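Local coordinates for type 4 fimbrial biogenesis protein PilF (Pseudomonas aeruginosa, PDB 2HO1) that helps localise the secretin PilQ to the outer membrane and assemble it into dodecamers, and is an essential component of the type IV pilus, with a role in twitching motility, at residues A90-E93 / Y94-L98; G112-L115 / Y116-R120; Q133-Y137 / P138-R142. One frame throughout, in Å; residues are numbered along the deposited sequence.

Contact 1 (A90-E93 / Y94-L98); sequences ADEE and YRKAL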
loop_
_atom_site.group_PDB
_atom_site.type_symbol
_atom_site.label_atom_id
_atom_site.label_comp_id
_atom_site.label_asym_id
_atom_site.label_seq_id
_atom_site.Cartn_x
_atom_site.Cartn_y
_atom_site.Cartn_z
ATOM N N ALA A 90 23.633 4.357 -7.179
ATOM C CA ALA A 90 22.803 4.018 -6.023
ATOM C C ALA A 90 21.575 3.226 -6.490
ATOM O O ALA A 90 21.278 2.171 -5.937
ATOM C CB ALA A 90 22.378 5.295 -5.281
ATOM N N ASP A 91 20.896 3.725 -7.531
ATOM C CA ASP A 91 19.713 3.075 -8.085
ATOM C C ASP A 91 20.024 1.635 -8.502
ATOM O O ASP A 91 19.258 0.690 -8.222
ATOM C CB ASP A 91 19.185 3.834 -9.319
ATOM C CG ASP A 91 17.838 3.311 -9.776
ATOM O OD1 ASP A 91 16.824 3.766 -9.212
ATOM O OD2 ASP A 91 17.789 2.430 -10.662
ATOM N N GLU A 92 21.148 1.460 -9.187
ATOM C CA GLU A 92 21.528 0.117 -9.620
ATOM C C GLU A 92 21.774 -0.836 -8.420
ATOM O O GLU A 92 21.475 -2.039 -8.488
ATOM C CB GLU A 92 22.797 0.188 -10.454
ATOM C CG GLU A 92 23.281 -1.150 -10.969
ATOM C CD GLU A 92 24.515 -0.979 -11.824
ATOM O OE1 GLU A 92 25.633 -0.985 -11.285
ATOM O OE2 GLU A 92 24.356 -0.801 -13.040
ATOM N N GLU A 93 22.347 -0.311 -7.347
ATOM C CA GLU A 93 22.612 -1.153 -6.191
ATOM C C GLU A 93 21.317 -1.449 -5.433
ATOM O O GLU A 93 21.148 -2.537 -4.906
ATOM C CB GLU A 93 23.635 -0.498 -5.280
ATOM C CG GLU A 93 25.084 -0.608 -5.785
ATOM C CD GLU A 93 25.519 -2.051 -6.035
ATOM O OE1 GLU A 93 25.290 -2.927 -5.164
ATOM O OE2 GLU A 93 26.110 -2.314 -7.103
ATOM N N TYR A 94 20.424 -0.463 -5.347
ATOM C CA TYR A 94 19.128 -0.684 -4.726
ATOM C C TYR A 94 18.365 -1.769 -5.473
ATOM O O TYR A 94 17.743 -2.630 -4.860
ATOM C CB TYR A 94 18.319 0.611 -4.671
ATOM C CG TYR A 94 18.535 1.422 -3.411
ATOM C CD1 TYR A 94 18.423 0.838 -2.158
ATOM C CD2 TYR A 94 18.847 2.772 -3.476
ATOM C CE1 TYR A 94 18.618 1.574 -1.008
ATOM C CE2 TYR A 94 19.042 3.515 -2.332
ATOM C CZ TYR A 94 18.926 2.912 -1.099
ATOM O OH TYR A 94 19.119 3.649 0.043
ATOM N N ARG A 95 18.434 -1.750 -6.799
ATOM C CA ARG A 95 17.746 -2.762 -7.583
ATOM C C ARG A 95 18.379 -4.136 -7.436
ATOM O O ARG A 95 17.668 -5.134 -7.414
ATOM C CB ARG A 95 17.676 -2.359 -9.060
ATOM C CG ARG A 95 16.755 -1.194 -9.314
ATOM C CD ARG A 95 16.637 -1.004 -10.800
ATOM N NE ARG A 95 16.125 0.287 -11.227
ATOM C CZ ARG A 95 14.846 0.665 -11.184
ATOM N NH1 ARG A 95 13.907 -0.153 -10.701
ATOM N NH2 ARG A 95 14.498 1.852 -11.683
ATOM N N LYS A 96 19.705 -4.203 -7.337
ATOM C CA LYS A 96 20.356 -5.498 -7.172
ATOM C C LYS A 96 19.998 -6.078 -5.808
ATOM O O LYS A 96 19.837 -7.275 -5.672
ATOM C CB LYS A 96 21.887 -5.398 -7.292
ATOM C CG LYS A 96 22.381 -5.071 -8.721
ATOM C CD LYS A 96 23.899 -5.093 -8.781
ATOM C CE LYS A 96 24.407 -4.817 -10.187
ATOM N NZ LYS A 96 25.902 -4.869 -10.198
ATOM N N ALA A 97 19.892 -5.216 -4.805
ATOM C CA ALA A 97 19.542 -5.633 -3.453
ATOM C C ALA A 97 18.126 -6.247 -3.450
ATOM O O ALA A 97 17.892 -7.271 -2.820
ATOM C CB ALA A 97 19.606 -4.438 -2.539
ATOM N N LEU A 98 17.202 -5.629 -4.178
ATOM C CA LEU A 98 15.834 -6.117 -4.284
ATOM C C LEU A 98 15.627 -7.292 -5.258
ATOM O O LEU A 98 14.571 -7.905 -5.264
ATOM C CB LEU A 98 14.917 -4.974 -4.690
ATOM C CG LEU A 98 14.897 -3.879 -3.629
ATOM C CD1 LEU A 98 14.203 -2.656 -4.200
ATOM C CD2 LEU A 98 14.175 -4.406 -2.349
HETATM O O HOH W 1 27.376 -4.782 -7.456
#
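D91 and R95, one helical turn apart, form the salt bridge of this contact. R95 NE donates to D91 OD2 at 2.8 Å. The N-H...O angle is only 131°, and the carboxylate and guanidinium planes stand 70° apart. OD2 is met on its syn side, yet it lies well out of the guanidinium plane. The bridge is therefore short but bent. D91 sends CG anti to its backbone N (chi1 -171°), and the R95 chain runs extended from CG to NE to meet it. The other carboxylate oxygen, D91 OD1, takes a hydrogen bond from Y111 and a salt bridge from R120. D91 thus ties two arginines together.

A second charged group is looser. K96 is extended and lies beside E92, pointing the same way, with K96 CE 3.9 Å from E92 CG. K96 NZ stays 4.0 Å from E92 OE1, beyond a salt bridge. Toward E93 the link goes through water: the water donates to E93 OE2 at 2.8 Å and accepts from K96 NZ at 3.1 Å. E93 OE1 is hydrogen-bonded to H74.

Backbone bonds from residue i+4 to residue i hold the turns. Y94 N reaches A90 O at 2.8 Å, and A97 N reaches E93 O at 3.0 Å. R95 and K96 bond in the same way to D91 and E92.

The segment belongs to helix 87-100, probably part of TPR 2. E93 and Y94 pack on helix 71-83, where Y94 OH is hydrogen-bonded to Q82. Y94, R95 and L98 touch helix 105-117, and the Y94 ring meets Y111. The helix is thus held between its two neighbours in the chain, while E92 and K96 face solvent.

Contact 2 (G112-L115 / Y116-R120); sequences GGFL and YEQKR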
loop_
_atom_site.group_PDB
_atom_site.type_symbol
_atom_site.label_atom_id
_atom_site.label_comp_id
_atom_site.label_asym_id
_atom_site.label_seq_id
_atom_site.Cartn_x
_atom_site.Cartn_y
_atom_site.Cartn_z
ATOM N N GLY A 112 12.731 3.645 -1.493
ATOM C CA GLY A 112 11.667 4.614 -1.695
ATOM C C GLY A 112 12.043 5.987 -1.160
ATOM O O GLY A 112 11.615 7.047 -1.705
ATOM N N GLY A 113 12.835 5.979 -0.085
ATOM C CA GLY A 113 13.309 7.237 0.490
ATOM C C GLY A 113 14.243 7.894 -0.551
ATOM O O GLY A 113 14.196 9.105 -0.790
ATOM N N PHE A 114 15.079 7.069 -1.178
ATOM C CA PHE A 114 16.030 7.532 -2.213
ATOM C C PHE A 114 15.208 8.114 -3.377
ATOM O O PHE A 114 15.461 9.243 -3.841
ATOM C CB PHE A 114 16.881 6.354 -2.710
ATOM C CG PHE A 114 17.645 6.644 -3.986
ATOM C CD1 PHE A 114 18.706 7.557 -3.992
ATOM C CD2 PHE A 114 17.279 6.036 -5.184
ATOM C CE1 PHE A 114 19.400 7.857 -5.187
ATOM C CE2 PHE A 114 17.949 6.325 -6.372
ATOM C CZ PHE A 114 19.017 7.239 -6.374
ATOM N N LEU A 115 14.218 7.346 -3.833
ATOM C CA LEU A 115 13.367 7.786 -4.934
ATOM C C LEU A 115 12.703 9.125 -4.648
ATOM O O LEU A 115 12.588 9.963 -5.546
ATOM C CB LEU A 115 12.325 6.719 -5.284
ATOM C CG LEU A 115 12.978 5.471 -5.885
ATOM C CD1 LEU A 115 11.965 4.325 -5.901
ATOM C CD2 LEU A 115 13.529 5.785 -7.301
ATOM N N TYR A 116 12.286 9.330 -3.400
ATOM C CA TYR A 116 11.657 10.584 -2.966
ATOM C C TYR A 116 12.665 11.763 -3.116
ATOM O O TYR A 116 12.316 12.832 -3.612
ATOM C CB TYR A 116 11.209 10.453 -1.507
ATOM C CG TYR A 116 10.793 11.748 -0.820
ATOM C CD1 TYR A 116 9.601 12.379 -1.153
ATOM C CD2 TYR A 116 11.598 12.339 0.145
ATOM C CE1 TYR A 116 9.219 13.562 -0.552
ATOM C CE2 TYR A 116 11.222 13.537 0.765
ATOM C CZ TYR A 116 10.031 14.135 0.403
ATOM O OH TYR A 116 9.626 15.308 0.981
ATOM N N GLU A 117 13.902 11.564 -2.669
ATOM C CA GLU A 117 14.940 12.584 -2.786
ATOM C C GLU A 117 15.232 12.893 -4.256
ATOM O O GLU A 117 15.621 14.006 -4.590
ATOM C CB GLU A 117 16.232 12.100 -2.131
ATOM C CG GLU A 117 16.207 12.095 -0.629
ATOM C CD GLU A 117 17.326 11.263 -0.015
ATOM O OE1 GLU A 117 18.298 10.903 -0.723
ATOM O OE2 GLU A 117 17.230 10.969 1.194
ATOM N N GLN A 118 15.073 11.893 -5.124
ATOM C CA GLN A 118 15.313 12.060 -6.550
ATOM C C GLN A 118 14.090 12.595 -7.275
ATOM O O GLN A 118 14.095 12.719 -8.482
ATOM C CB GLN A 118 15.679 10.723 -7.162
ATOM C CG GLN A 118 16.936 10.149 -6.600
ATOM C CD GLN A 118 18.124 10.928 -7.033
ATOM O OE1 GLN A 118 18.335 11.117 -8.245
ATOM N NE2 GLN A 118 18.923 11.392 -6.063
ATOM N N LYS A 119 13.029 12.858 -6.532
ATOM C CA LYS A 119 11.781 13.386 -7.081
ATOM C C LYS A 119 11.049 12.433 -8.025
ATOM O O LYS A 119 10.287 12.852 -8.871
ATOM C CB LYS A 119 12.054 14.756 -7.725
ATOM C CG LYS A 119 12.901 15.640 -6.775
ATOM C CD LYS A 119 12.803 17.153 -7.028
ATOM C CE LYS A 119 13.841 17.921 -6.166
ATOM N NZ LYS A 119 13.731 17.688 -4.671
ATOM N N ARG A 120 11.286 11.135 -7.851
ATOM C CA ARG A 120 10.637 10.107 -8.653
ATOM C C ARG A 120 9.495 9.595 -7.774
ATOM O O ARG A 120 9.474 8.441 -7.380
ATOM C CB ARG A 120 11.628 8.981 -8.972
ATOM C CG ARG A 120 12.723 9.394 -10.000
ATOM C CD ARG A 120 13.924 8.473 -10.024
ATOM N NE ARG A 120 13.594 7.107 -10.432
ATOM C CZ ARG A 120 14.462 6.106 -10.389
ATOM N NH1 ARG A 120 15.708 6.327 -9.981
ATOM N NH2 ARG A 120 14.076 4.869 -10.666
#
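L115 puts a methyl group squarely over the guanidinium of R120. L115 CD2 sits 3.2 Å from R120 CZ, above the centre of the flat group. This is the tight part of the contact. The R120 chain turns at chi3, which lays the guanidinium across the leucine. The guanidinium nitrogens find partners beyond the segments: R120 NH2 makes a salt bridge with E123.

The backbone is also close here. R120 N donates to L115 O at 2.9 Å, and Q118 N makes a weak bond to the same oxygen. Q118 N also bonds to F114 O at 3.0 Å. F114 is buried against P87, A90 and D91 of helix 87-100. Q118 CG lies over one face of its ring, 3.8 Å from the ring centroid and 20° off the normal, a CH-pi contact. The Q118 chain bends back at chi2, and its amide plane lies 15° from that of the ring.

The other side is looser. E117 is exposed, and its CG runs past G113 O at 3.6 Å. Its carboxylate is held from outside, by Q82. K119 is exposed, and its side chain takes no part in the packing. Y116 turns from the contact to pack on Y121 and helix 140-153.

K119 has a positive phi (66°), and two bonds run back into the last turn: a Schellman motif. It ends helix 105-117, and R120 follows at once as N-cap of helix 121-131. This is the tight turn between the two antiparallel helices of a tetratricopeptide repeat, here probably TPR 3.

Contact 3 (Q133-Y137 / P138-R142); sequences QDTLY and PERSR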
loop_
_atom_site.group_PDB
_atom_site.type_symbol
_atom_site.label_atom_id
_atom_site.label_comp_id
_atom_site.label_asym_id
_atom_site.label_seq_id
_atom_site.Cartn_x
_atom_site.Cartn_y
_atom_site.Cartn_z
ATOM N N GLN A 133 3.662 -3.630 3.555
ATOM C CA GLN A 133 3.080 -4.938 3.758
ATOM C C GLN A 133 3.738 -5.825 4.826
ATOM O O GLN A 133 3.097 -6.769 5.299
ATOM C CB GLN A 133 3.010 -5.677 2.421
ATOM C CG GLN A 133 2.044 -4.999 1.446
ATOM C CD GLN A 133 0.668 -4.770 2.089
ATOM O OE1 GLN A 133 -0.083 -5.702 2.295
ATOM N NE2 GLN A 133 0.366 -3.519 2.437
ATOM N N ASP A 134 4.995 -5.560 5.185
ATOM C CA ASP A 134 5.664 -6.353 6.239
ATOM C C ASP A 134 5.266 -5.690 7.537
ATOM O O ASP A 134 5.878 -4.690 7.953
ATOM C CB ASP A 134 7.182 -6.298 6.098
ATOM C CG ASP A 134 7.893 -7.127 7.168
ATOM O OD1 ASP A 134 7.197 -7.707 8.060
ATOM O OD2 ASP A 134 9.140 -7.184 7.124
ATOM N N THR A 135 4.216 -6.208 8.179
ATOM C CA THR A 135 3.767 -5.569 9.413
ATOM C C THR A 135 4.679 -5.843 10.615
ATOM O O THR A 135 4.453 -5.303 11.693
ATOM C CB THR A 135 2.275 -5.977 9.762
ATOM O OG1 THR A 135 2.180 -7.407 9.881
ATOM C CG2 THR A 135 1.316 -5.538 8.625
ATOM N N LEU A 136 5.722 -6.642 10.427
ATOM C CA LEU A 136 6.645 -6.952 11.526
ATOM C C LEU A 136 7.891 -6.093 11.444
ATOM O O LEU A 136 8.762 -6.158 12.310
ATOM C CB LEU A 136 7.073 -8.431 11.481
ATOM C CG LEU A 136 5.961 -9.473 11.255
ATOM C CD1 LEU A 136 6.540 -10.881 11.445
ATOM C CD2 LEU A 136 4.837 -9.252 12.249
ATOM N N TYR A 137 7.995 -5.282 10.396
ATOM C CA TYR A 137 9.169 -4.436 10.239
ATOM C C TYR A 137 9.205 -3.376 11.343
ATOM O O TYR A 137 8.301 -2.556 11.465
ATOM C CB TYR A 137 9.166 -3.809 8.825
ATOM C CG TYR A 137 10.324 -2.874 8.571
ATOM C CD1 TYR A 137 11.626 -3.207 8.971
ATOM C CD2 TYR A 137 10.110 -1.624 7.983
ATOM C CE1 TYR A 137 12.680 -2.312 8.803
ATOM C CE2 TYR A 137 11.156 -0.721 7.804
ATOM C CZ TYR A 137 12.442 -1.062 8.217
ATOM O OH TYR A 137 13.465 -0.145 8.032
ATOM N N PRO A 138 10.263 -3.386 12.178
ATOM C CA PRO A 138 10.383 -2.419 13.269
ATOM C C PRO A 138 10.253 -0.950 12.871
ATOM O O PRO A 138 9.770 -0.131 13.651
ATOM C CB PRO A 138 11.767 -2.744 13.864
ATOM C CG PRO A 138 11.935 -4.179 13.581
ATOM C CD PRO A 138 11.437 -4.280 12.159
ATOM N N GLU A 139 10.680 -0.618 11.661
ATOM C CA GLU A 139 10.619 0.752 11.187
ATOM C C GLU A 139 9.457 1.029 10.236
ATOM O O GLU A 139 9.495 1.972 9.441
ATOM C CB GLU A 139 11.939 1.121 10.524
ATOM C CG GLU A 139 12.918 1.824 11.435
ATOM C CD GLU A 139 13.201 1.066 12.711
ATOM O OE1 GLU A 139 13.615 -0.117 12.634
ATOM O OE2 GLU A 139 13.008 1.662 13.800
ATOM N N ARG A 140 8.415 0.213 10.327
ATOM C CA ARG A 140 7.248 0.402 9.480
ATOM C C ARG A 140 6.718 1.840 9.653
ATOM O O ARG A 140 6.199 2.434 8.689
ATOM C CB ARG A 140 6.205 -0.663 9.832
ATOM C CG ARG A 140 4.814 -0.525 9.191
ATOM C CD ARG A 140 4.192 -1.926 9.089
ATOM N NE ARG A 140 2.797 -1.921 8.663
ATOM C CZ ARG A 140 1.753 -1.983 9.496
ATOM N NH1 ARG A 140 1.938 -2.058 10.818
ATOM N NH2 ARG A 140 0.515 -1.958 9.010
ATOM N N SER A 141 6.858 2.409 10.858
ATOM C CA SER A 141 6.408 3.792 11.100
ATOM C C SER A 141 7.075 4.768 10.121
ATOM O O SER A 141 6.467 5.756 9.709
ATOM C CB SER A 141 6.732 4.245 12.526
ATOM O OG SER A 141 8.122 4.148 12.802
ATOM N N ARG A 142 8.328 4.494 9.771
ATOM C CA ARG A 142 9.080 5.328 8.811
ATOM C C ARG A 142 8.532 5.145 7.410
ATOM O O ARG A 142 8.518 6.082 6.605
ATOM C CB ARG A 142 10.565 4.954 8.818
ATOM C CG ARG A 142 11.377 5.788 9.794
ATOM C CD ARG A 142 12.612 5.060 10.369
ATOM N NE ARG A 142 13.415 4.293 9.408
ATOM C CZ ARG A 142 14.657 3.875 9.666
ATOM N NH1 ARG A 142 15.221 4.167 10.844
ATOM N NH2 ARG A 142 15.338 3.157 8.769
HETATM O O HOH W 2 4.033 -2.856 12.575
HETATM O O HOH W 3 14.343 2.046 6.553
#
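Y137 lays its ring over the backbone of E139, whose N stands 3.6 Å above the centre of one face. On the same face, E139 CB lies near the hydroxyl end, 3.2 Å from Y137 OH. CG of Y137 is anti to its backbone N (chi1 178°), which swings the ring forward over the start of the helix. The P138 and Y137 side chains cross at about a right angle, with P138 CD 3.4 Å from Y137 CD1. At the hydroxyl end, one water joins Y137 OH to R142 NH2. It accepts from R142 NH2 at 2.7 Å, at the edge of the guanidinium and in its plane. Y137 also packs on A105 and R106 of helix 105-117.

Two type I beta turns shape the backbone, D134 to Y137 and Y137 to R140. The second is closed by R140 N donating to Y137 O at 3.0 Å, from well above the carbonyl plane. E139 is the N-cap of helix 140-153, so these turns probably lead from TPR 3 into the first helix of TPR 4. In the first turn, L136 N bonds to D134 OD1 at 3.0 Å, an Asx turn.

R140 reaches back along this loop. Its side chain lies beside T135 and points the same way. T135 CG2 covers one face of the guanidinium, 3.7 Å from R140 CZ. A water donates to T135 O and accepts from R140 NH1. R140 NE is held by S132 O, so the arginine grips the loop at two points. The same part of the loop meets the second subunit: Q133 O accepts from K166 of that chain, and T135 packs against the same lysine.

Overall arrangement
The three contacts follow one another along the chain, probably in TPR 2, in TPR 3 and at the passage from TPR 3 to TPR 4. Contacts 1 and 2 touch, with centres 13 Å apart. D91 OD1 and R120 NH1 form a salt bridge of 2.9 Å between them. Nearby, R95 NH2 and R120 NH2 come within 3.2 Å, a like-charge approach that D91 may offset. Y94 CE2 also packs on F114 CB at 3.6 Å. Contact 3 stands apart. Its centre is about 20 Å from that of contact 1 and about 19 Å from that of contact 2. Helix 105-117 links them all: it carries most of contact 2 and touches both others.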